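Long-range contact in beta-mannosidase (Trichoderma harzianum, PDB 4CVU), which probably hydrolyses beta-mannosides, releasing terminal mannose from their non-reducing ends, as a fungal member of glycoside hydrolase family 2: residues Y586-F597 with Q679-Y690. Numbering follows the deposited sequence.
Sequences YPVGRFANEFGF and QADMYKSEIQFY
Ala592 and Phe595 pack against the ring of Tyr690, and Pro587 touches its hydroxyl. The methyl group of Ala592 sits over the middle of one face of the Tyr690 ring, CB 3.6 Å from the centroid. Tyr690 CE2 points into the face of Phe595, an edge-to-face pair with planes 62° apart. Phe595 reaches this edge because chi1 of 56° sets its CG between the backbone N and the carbonyl carbon; Ile687 CG1 then meets the ring's rim at CZ. With Tyr683 these two rings form an aromatic cluster. Tyr690 OH donates to Glu686 OE1 (2.7 Å) on the anti side, somewhat out of the carboxylate plane, and accepts from a water that also donates to Glu594 O. A leucine in place of Tyr690 would probably leave Glu686 OE1 and this water without their phenol partner and deprive Phe595 of its edge-on neighbour.

Glu686 also lays its CG over the face of Tyr586, 3.8 Å from the ring centroid. The same tyrosine turns an edge to the face of Phe689, and its OH accepts from Ser685 OG at 2.7 Å, besides bonding to Ser580 O. Farther along, Phe597 N donates to Tyr683 OH (3.0 Å), a hydroxyl also bonded to Trp706 O.

Strand 592-595 runs nearly antiparallel to this part of helix 664-692, and parallel to strand 570-572, whose Phe572 touches Glu686. Ala592 has backbone bonds to Gly702 and Leu704 of strand 702-705; this strand-helix-strand order is consistent with the beta/alpha barrel of family 2 catalytic domains. Helix 729-736 packs against Tyr683 and Lys684.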
ATOM      1  N   TYR A 586      31.810 -26.649  -5.783  1.00 43.17           N
ATOM      2  CA  TYR A 586      32.128 -25.787  -4.636  1.00 43.11           C
ATOM      3  C   TYR A 586      33.644 -25.556  -4.421  1.00 43.30           C
ATOM      4  O   TYR A 586      34.459 -26.423  -4.708  1.00 41.73           O
ATOM      5  CB  TYR A 586      31.487 -26.315  -3.349  1.00 41.81           C
ATOM      6  CG  TYR A 586      29.984 -26.556  -3.398  1.00 40.70           C
ATOM      7  CD1 TYR A 586      29.167 -26.005  -4.378  1.00 40.97           C
ATOM      8  CD2 TYR A 586      29.385 -27.359  -2.432  1.00 41.25           C
ATOM      9  CE1 TYR A 586      27.793 -26.261  -4.396  1.00 41.76           C
ATOM     10  CE2 TYR A 586      28.033 -27.639  -2.447  1.00 40.18           C
ATOM     11  CZ  TYR A 586      27.234 -27.100  -3.418  1.00 40.61           C
ATOM     12  OH  TYR A 586      25.906 -27.364  -3.365  1.00 39.95           O
ATOM     13  N   PRO A 587      34.016 -24.373  -3.915  1.00 43.36           N
ATOM     14  CA  PRO A 587      35.459 -24.067  -3.775  1.00 43.32           C
ATOM     15  C   PRO A 587      36.090 -24.807  -2.594  1.00 42.71           C
ATOM     16  O   PRO A 587      35.458 -24.908  -1.540  1.00 43.23           O
ATOM     17  CB  PRO A 587      35.470 -22.560  -3.533  1.00 43.29           C
ATOM     18  CG  PRO A 587      34.145 -22.263  -2.927  1.00 43.71           C
ATOM     19  CD  PRO A 587      33.171 -23.213  -3.576  1.00 43.81           C
ATOM     20  N   VAL A 588      37.292 -25.356  -2.781  1.00 42.52           N
ATOM     21  CA  VAL A 588      38.073 -25.966  -1.696  1.00 43.02           C
ATOM     22  C   VAL A 588      38.994 -24.927  -1.039  1.00 43.76           C
ATOM     23  O   VAL A 588      40.026 -24.608  -1.585  1.00 44.67           O
ATOM     24  CB  VAL A 588      38.883 -27.194  -2.209  1.00 44.33           C
ATOM     25  CG1 VAL A 588      39.748 -27.767  -1.113  1.00 45.27           C
ATOM     26  CG2 VAL A 588      37.922 -28.310  -2.684  1.00 44.59           C
ATOM     27  N   GLY A 589      38.599 -24.373   0.115  1.00 41.43           N
ATOM     28  CA  GLY A 589      39.386 -23.358   0.815  1.00 40.09           C
ATOM     29  C   GLY A 589      39.518 -23.542   2.318  1.00 37.46           C
ATOM     30  O   GLY A 589      39.084 -24.551   2.869  1.00 38.79           O
ATOM     31  N   ARG A 590      40.111 -22.568   2.984  1.00 36.01           N
ATOM     32  CA  ARG A 590      40.370 -22.632   4.425  1.00 37.04           C
ATOM     33  C   ARG A 590      39.187 -22.054   5.262  1.00 37.84           C
ATOM     34  O   ARG A 590      39.094 -22.243   6.489  1.00 38.02           O
ATOM     35  CB  ARG A 590      41.617 -21.802   4.748  1.00 37.26           C
ATOM     36  CG  ARG A 590      42.890 -22.125   3.968  1.00 37.10           C
ATOM     37  CD  ARG A 590      43.546 -23.447   4.363  1.00 37.90           C
ATOM     38  NE  ARG A 590      44.828 -23.553   3.661  1.00 37.70           N
ATOM     39  CZ  ARG A 590      45.563 -24.655   3.527  1.00 39.18           C
ATOM     40  NH1 ARG A 590      45.179 -25.817   4.060  1.00 40.51           N
ATOM     41  NH2 ARG A 590      46.707 -24.586   2.845  1.00 39.13           N
ATOM     42  N   PHE A 591      38.290 -21.353   4.590  1.00 37.02           N
ATOM     43  CA  PHE A 591      37.230 -20.584   5.295  1.00 35.73           C
ATOM     44  C   PHE A 591      36.350 -20.022   4.214  1.00 35.05           C
ATOM     45  O   PHE A 591      36.858 -19.538   3.199  1.00 34.77           O
ATOM     46  CB  PHE A 591      37.891 -19.422   6.070  1.00 35.25           C
ATOM     47  CG  PHE A 591      36.977 -18.703   7.056  1.00 35.60           C
ATOM     48  CD1 PHE A 591      36.002 -17.836   6.620  1.00 34.88           C
ATOM     49  CD2 PHE A 591      37.166 -18.855   8.435  1.00 36.75           C
ATOM     50  CE1 PHE A 591      35.188 -17.165   7.531  1.00 35.36           C
ATOM     51  CE2 PHE A 591      36.357 -18.188   9.348  1.00 36.18           C
ATOM     52  CZ  PHE A 591      35.374 -17.339   8.884  1.00 35.34           C
ATOM     53  N   ALA A 592      35.030 -20.031   4.426  1.00 35.16           N
ATOM     54  CA  ALA A 592      34.116 -19.557   3.418  1.00 34.13           C
ATOM     55  C   ALA A 592      33.465 -18.321   4.011  1.00 34.97           C
ATOM     56  O   ALA A 592      32.681 -18.446   4.931  1.00 35.00           O
ATOM     57  CB  ALA A 592      33.076 -20.626   3.128  1.00 34.48           C
ATOM     58  N   ASN A 593      33.863 -17.141   3.542  1.00 35.56           N
ATOM     59  CA  ASN A 593      33.411 -15.885   4.133  1.00 36.62           C
ATOM     60  C   ASN A 593      32.197 -15.262   3.462  1.00 35.66           C
ATOM     61  O   ASN A 593      31.602 -14.313   4.009  1.00 38.12           O
ATOM     62  CB  ASN A 593      34.572 -14.882   4.193  1.00 36.65           C
ATOM     63  CG  ASN A 593      34.836 -14.186   2.882  1.00 36.28           C
ATOM     64  OD1 ASN A 593      34.804 -14.792   1.836  1.00 38.61           O
ATOM     65  ND2 ASN A 593      35.155 -12.892   2.946  1.00 37.16           N
ATOM     66  N   GLU A 594      31.866 -15.797   2.279  1.00 36.86           N
ATOM     67  CA  GLU A 594      30.757 -15.338   1.406  1.00 37.16           C
ATOM     68  C   GLU A 594      30.250 -16.434   0.494  1.00 36.90           C
ATOM     69  O   GLU A 594      31.026 -17.055  -0.256  1.00 37.40           O
ATOM     70  CB  GLU A 594      31.207 -14.224   0.450  1.00 36.66           C
ATOM     71  CG  GLU A 594      31.542 -12.902   1.048  1.00 38.57           C
ATOM     72  CD  GLU A 594      31.609 -11.758   0.036  1.00 34.98           C
ATOM     73  OE1 GLU A 594      30.864 -11.785  -0.960  1.00 35.47           O
ATOM     74  OE2 GLU A 594      32.348 -10.745   0.277  1.00 38.75           O
ATOM     75  N   PHE A 595      28.939 -16.626   0.496  1.00 37.46           N
ATOM     76  CA  PHE A 595      28.289 -17.509  -0.492  1.00 37.86           C
ATOM     77  C   PHE A 595      26.787 -17.352  -0.459  1.00 35.91           C
ATOM     78  O   PHE A 595      26.197 -17.119   0.611  1.00 40.36           O
ATOM     79  CB  PHE A 595      28.680 -18.977  -0.296  1.00 37.57           C
ATOM     80  CG  PHE A 595      28.401 -19.505   1.087  1.00 37.61           C
ATOM     81  CD1 PHE A 595      29.307 -19.285   2.139  1.00 37.02           C
ATOM     82  CD2 PHE A 595      27.253 -20.247   1.341  1.00 38.39           C
ATOM     83  CE1 PHE A 595      29.048 -19.786   3.411  1.00 37.63           C
ATOM     84  CE2 PHE A 595      26.986 -20.743   2.616  1.00 37.70           C
ATOM     85  CZ  PHE A 595      27.892 -20.529   3.640  1.00 38.69           C
ATOM     86  N   GLY A 596      26.162 -17.435  -1.631  1.00 35.74           N
ATOM     87  CA  GLY A 596      24.682 -17.331  -1.692  1.00 34.36           C
ATOM     88  C   GLY A 596      24.013 -17.307  -3.049  1.00 32.99           C
ATOM     89  O   GLY A 596      24.659 -17.493  -4.096  1.00 34.90           O
ATOM     90  N   PHE A 597      22.684 -17.176  -2.993  1.00 31.48           N
ATOM     91  CA  PHE A 597      21.755 -17.141  -4.127  1.00 29.90           C
ATOM     92  C   PHE A 597      20.596 -16.269  -3.588  1.00 29.42           C
ATOM     93  O   PHE A 597      20.330 -16.386  -2.408  1.00 29.10           O
ATOM     94  CB  PHE A 597      21.229 -18.521  -4.385  1.00 31.48           C
ATOM     95  CG  PHE A 597      20.717 -18.745  -5.784  1.00 31.72           C
ATOM     96  CD1 PHE A 597      19.432 -18.496  -6.120  1.00 32.31           C
ATOM     97  CD2 PHE A 597      21.592 -19.222  -6.778  1.00 32.38           C
ATOM     98  CE1 PHE A 597      18.969 -18.695  -7.406  1.00 32.37           C
ATOM     99  CE2 PHE A 597      21.151 -19.443  -8.036  1.00 32.64           C
ATOM    100  CZ  PHE A 597      19.850 -19.192  -8.381  1.00 33.58           C
ATOM    101  N   GLN A 679      16.956 -21.726  -2.069  1.00 31.84           N
ATOM    102  CA  GLN A 679      18.039 -21.037  -1.350  1.00 32.06           C
ATOM    103  C   GLN A 679      18.432 -21.790  -0.097  1.00 32.14           C
ATOM    104  O   GLN A 679      19.613 -21.894   0.181  1.00 34.23           O
ATOM    105  CB  GLN A 679      17.619 -19.604  -0.946  1.00 30.39           C
ATOM    106  CG  GLN A 679      18.687 -18.721  -0.291  1.00 30.06           C
ATOM    107  CD  GLN A 679      18.017 -17.540   0.451  1.00 30.39           C
ATOM    108  OE1 GLN A 679      16.919 -17.704   0.901  1.00 29.99           O
ATOM    109  NE2 GLN A 679      18.698 -16.435   0.633  1.00 31.35           N
ATOM    110  N   ALA A 680      17.457 -22.218   0.724  1.00 32.89           N
ATOM    111  CA  ALA A 680      17.768 -22.956   1.960  1.00 32.57           C
ATOM    112  C   ALA A 680      18.580 -24.227   1.659  1.00 33.67           C
ATOM    113  O   ALA A 680      19.581 -24.511   2.305  1.00 33.00           O
ATOM    114  CB  ALA A 680      16.522 -23.340   2.642  1.00 33.68           C
ATOM    115  N   ASP A 681      18.082 -24.980   0.708  1.00 34.29           N
ATOM    116  CA  ASP A 681      18.662 -26.283   0.395  1.00 36.61           C
ATOM    117  C   ASP A 681      20.068 -26.104  -0.178  1.00 36.63           C
ATOM    118  O   ASP A 681      20.957 -26.915   0.089  1.00 37.98           O
ATOM    119  CB  ASP A 681      17.734 -27.053  -0.557  1.00 36.45           C
ATOM    120  CG  ASP A 681      16.610 -27.822   0.180  1.00 37.67           C
ATOM    121  OD1 ASP A 681      16.719 -28.014   1.404  1.00 38.65           O
ATOM    122  OD2 ASP A 681      15.601 -28.235  -0.470  1.00 37.41           O
ATOM    123  N   MET A 682      20.248 -25.105  -1.038  1.00 37.33           N
ATOM    124  CA  MET A 682      21.597 -24.798  -1.554  1.00 39.48           C
ATOM    125  C   MET A 682      22.573 -24.366  -0.446  1.00 37.84           C
ATOM    126  O   MET A 682      23.695 -24.828  -0.432  1.00 38.38           O
ATOM    127  CB  MET A 682      21.570 -23.790  -2.702  1.00 41.65           C
ATOM    128  CG  MET A 682      22.877 -23.787  -3.509  1.00 45.98           C
ATOM    129  SD  MET A 682      22.991 -22.443  -4.712  1.00 46.93           S
ATOM    130  CE  MET A 682      22.963 -21.075  -3.577  1.00 50.36           C
ATOM    131  N   TYR A 683      22.140 -23.530   0.504  1.00 37.01           N
ATOM    132  CA  TYR A 683      23.041 -23.105   1.567  1.00 37.34           C
ATOM    133  C   TYR A 683      23.431 -24.298   2.436  1.00 37.99           C
ATOM    134  O   TYR A 683      24.613 -24.482   2.760  1.00 37.94           O
ATOM    135  CB  TYR A 683      22.434 -21.969   2.432  1.00 37.86           C
ATOM    136  CG  TYR A 683      22.445 -20.602   1.787  1.00 36.18           C
ATOM    137  CD1 TYR A 683      21.995 -20.429   0.489  1.00 36.50           C
ATOM    138  CD2 TYR A 683      22.798 -19.475   2.500  1.00 35.60           C
ATOM    139  CE1 TYR A 683      21.964 -19.183  -0.098  1.00 35.25           C
ATOM    140  CE2 TYR A 683      22.746 -18.216   1.920  1.00 36.04           C
ATOM    141  CZ  TYR A 683      22.317 -18.098   0.625  1.00 35.27           C
ATOM    142  OH  TYR A 683      22.270 -16.884   0.004  1.00 35.82           O
ATOM    143  N   LYS A 684      22.437 -25.136   2.767  1.00 38.20           N
ATOM    144  CA  LYS A 684      22.656 -26.392   3.507  1.00 37.70           C
ATOM    145  C   LYS A 684      23.698 -27.227   2.809  1.00 37.66           C
ATOM    146  O   LYS A 684      24.641 -27.731   3.429  1.00 36.29           O
ATOM    147  CB  LYS A 684      21.358 -27.168   3.581  1.00 37.12           C
ATOM    148  CG  LYS A 684      21.433 -28.500   4.269  1.00 39.07           C
ATOM    149  CD  LYS A 684      20.236 -29.374   3.873  1.00 39.70           C
ATOM    150  CE  LYS A 684      20.255 -30.721   4.505  1.00 39.98           C
ATOM    151  NZ  LYS A 684      19.068 -31.532   4.081  1.00 40.21           N
ATOM    152  N   SER A 685      23.493 -27.382   1.511  1.00 37.44           N
ATOM    153  CA  SER A 685      24.432 -28.140   0.697  1.00 38.22           C
ATOM    154  C   SER A 685      25.879 -27.579   0.761  1.00 40.13           C
ATOM    155  O   SER A 685      26.887 -28.355   0.771  1.00 42.21           O
ATOM    156  CB  SER A 685      23.947 -28.202  -0.743  1.00 38.29           C
ATOM    157  OG  SER A 685      24.818 -29.017  -1.533  1.00 36.35           O
ATOM    158  N   GLU A 686      26.014 -26.250   0.794  1.00 36.87           N
ATOM    159  CA  GLU A 686      27.324 -25.668   0.912  1.00 36.63           C
ATOM    160  C   GLU A 686      27.845 -25.755   2.329  1.00 35.38           C
ATOM    161  O   GLU A 686      28.977 -26.130   2.537  1.00 34.30           O
ATOM    162  CB  GLU A 686      27.371 -24.226   0.387  1.00 35.18           C
ATOM    163  CG  GLU A 686      27.251 -24.147  -1.118  1.00 35.13           C
ATOM    164  CD  GLU A 686      27.506 -22.776  -1.682  1.00 35.08           C
ATOM    165  OE1 GLU A 686      28.465 -22.116  -1.306  1.00 34.23           O
ATOM    166  OE2 GLU A 686      26.754 -22.365  -2.564  1.00 38.43           O
ATOM    167  N   ILE A 687      27.031 -25.396   3.325  1.00 35.15           N
ATOM    168  CA  ILE A 687      27.524 -25.404   4.680  1.00 34.98           C
ATOM    169  C   ILE A 687      28.042 -26.775   5.153  1.00 36.19           C
ATOM    170  O   ILE A 687      29.051 -26.848   5.844  1.00 36.98           O
ATOM    171  CB  ILE A 687      26.450 -24.955   5.684  1.00 34.88           C
ATOM    172  CG1 ILE A 687      26.152 -23.465   5.471  1.00 34.50           C
ATOM    173  CG2 ILE A 687      26.998 -25.225   7.083  1.00 35.33           C
ATOM    174  CD1 ILE A 687      24.946 -22.927   6.236  1.00 35.03           C
ATOM    175  N   GLN A 688      27.308 -27.842   4.852  1.00 38.35           N
ATOM    176  CA  GLN A 688      27.725 -29.175   5.276  1.00 40.24           C
ATOM    177  C   GLN A 688      29.035 -29.570   4.564  1.00 40.02           C
ATOM    178  O   GLN A 688      29.867 -30.252   5.125  1.00 41.47           O
ATOM    179  CB  GLN A 688      26.636 -30.208   5.010  1.00 41.22           C
ATOM    180  CG  GLN A 688      26.317 -30.489   3.546  1.00 40.86           C
ATOM    181  CD  GLN A 688      25.229 -31.541   3.368  1.00 42.09           C
ATOM    182  OE1 GLN A 688      24.238 -31.593   4.111  1.00 40.25           O
ATOM    183  NE2 GLN A 688      25.419 -32.409   2.367  1.00 42.80           N
ATOM    184  N   PHE A 689      29.213 -29.114   3.338  1.00 39.48           N
ATOM    185  CA  PHE A 689      30.472 -29.366   2.594  1.00 39.33           C
ATOM    186  C   PHE A 689      31.669 -28.578   3.184  1.00 38.71           C
ATOM    187  O   PHE A 689      32.761 -29.112   3.351  1.00 37.48           O
ATOM    188  CB  PHE A 689      30.263 -29.022   1.116  1.00 40.65           C
ATOM    189  CG  PHE A 689      31.525 -28.923   0.326  1.00 39.64           C
ATOM    190  CD1 PHE A 689      32.052 -30.024  -0.298  1.00 40.36           C
ATOM    191  CD2 PHE A 689      32.177 -27.709   0.211  1.00 41.18           C
ATOM    192  CE1 PHE A 689      33.203 -29.931  -1.017  1.00 41.64           C
ATOM    193  CE2 PHE A 689      33.360 -27.608  -0.497  1.00 41.30           C
ATOM    194  CZ  PHE A 689      33.867 -28.720  -1.115  1.00 41.64           C
ATOM    195  N   TYR A 690      31.436 -27.320   3.538  1.00 36.84           N
ATOM    196  CA  TYR A 690      32.471 -26.519   4.208  1.00 37.35           C
ATOM    197  C   TYR A 690      32.854 -27.125   5.573  1.00 37.38           C
ATOM    198  O   TYR A 690      34.039 -27.253   5.895  1.00 37.33           O
ATOM    199  CB  TYR A 690      32.049 -25.048   4.389  1.00 35.56           C
ATOM    200  CG  TYR A 690      31.807 -24.294   3.102  1.00 35.43           C
ATOM    201  CD1 TYR A 690      32.652 -24.449   2.000  1.00 35.27           C
ATOM    202  CD2 TYR A 690      30.675 -23.451   2.962  1.00 35.32           C
ATOM    203  CE1 TYR A 690      32.390 -23.793   0.805  1.00 35.95           C
ATOM    204  CE2 TYR A 690      30.423 -22.793   1.774  1.00 34.65           C
ATOM    205  CZ  TYR A 690      31.273 -22.959   0.696  1.00 35.05           C
ATOM    206  OH  TYR A 690      31.024 -22.284  -0.514  1.00 34.51           O
TER
HETATM  207  O   HOH W   1      32.621 -19.819  -0.228  1.00 39.82           O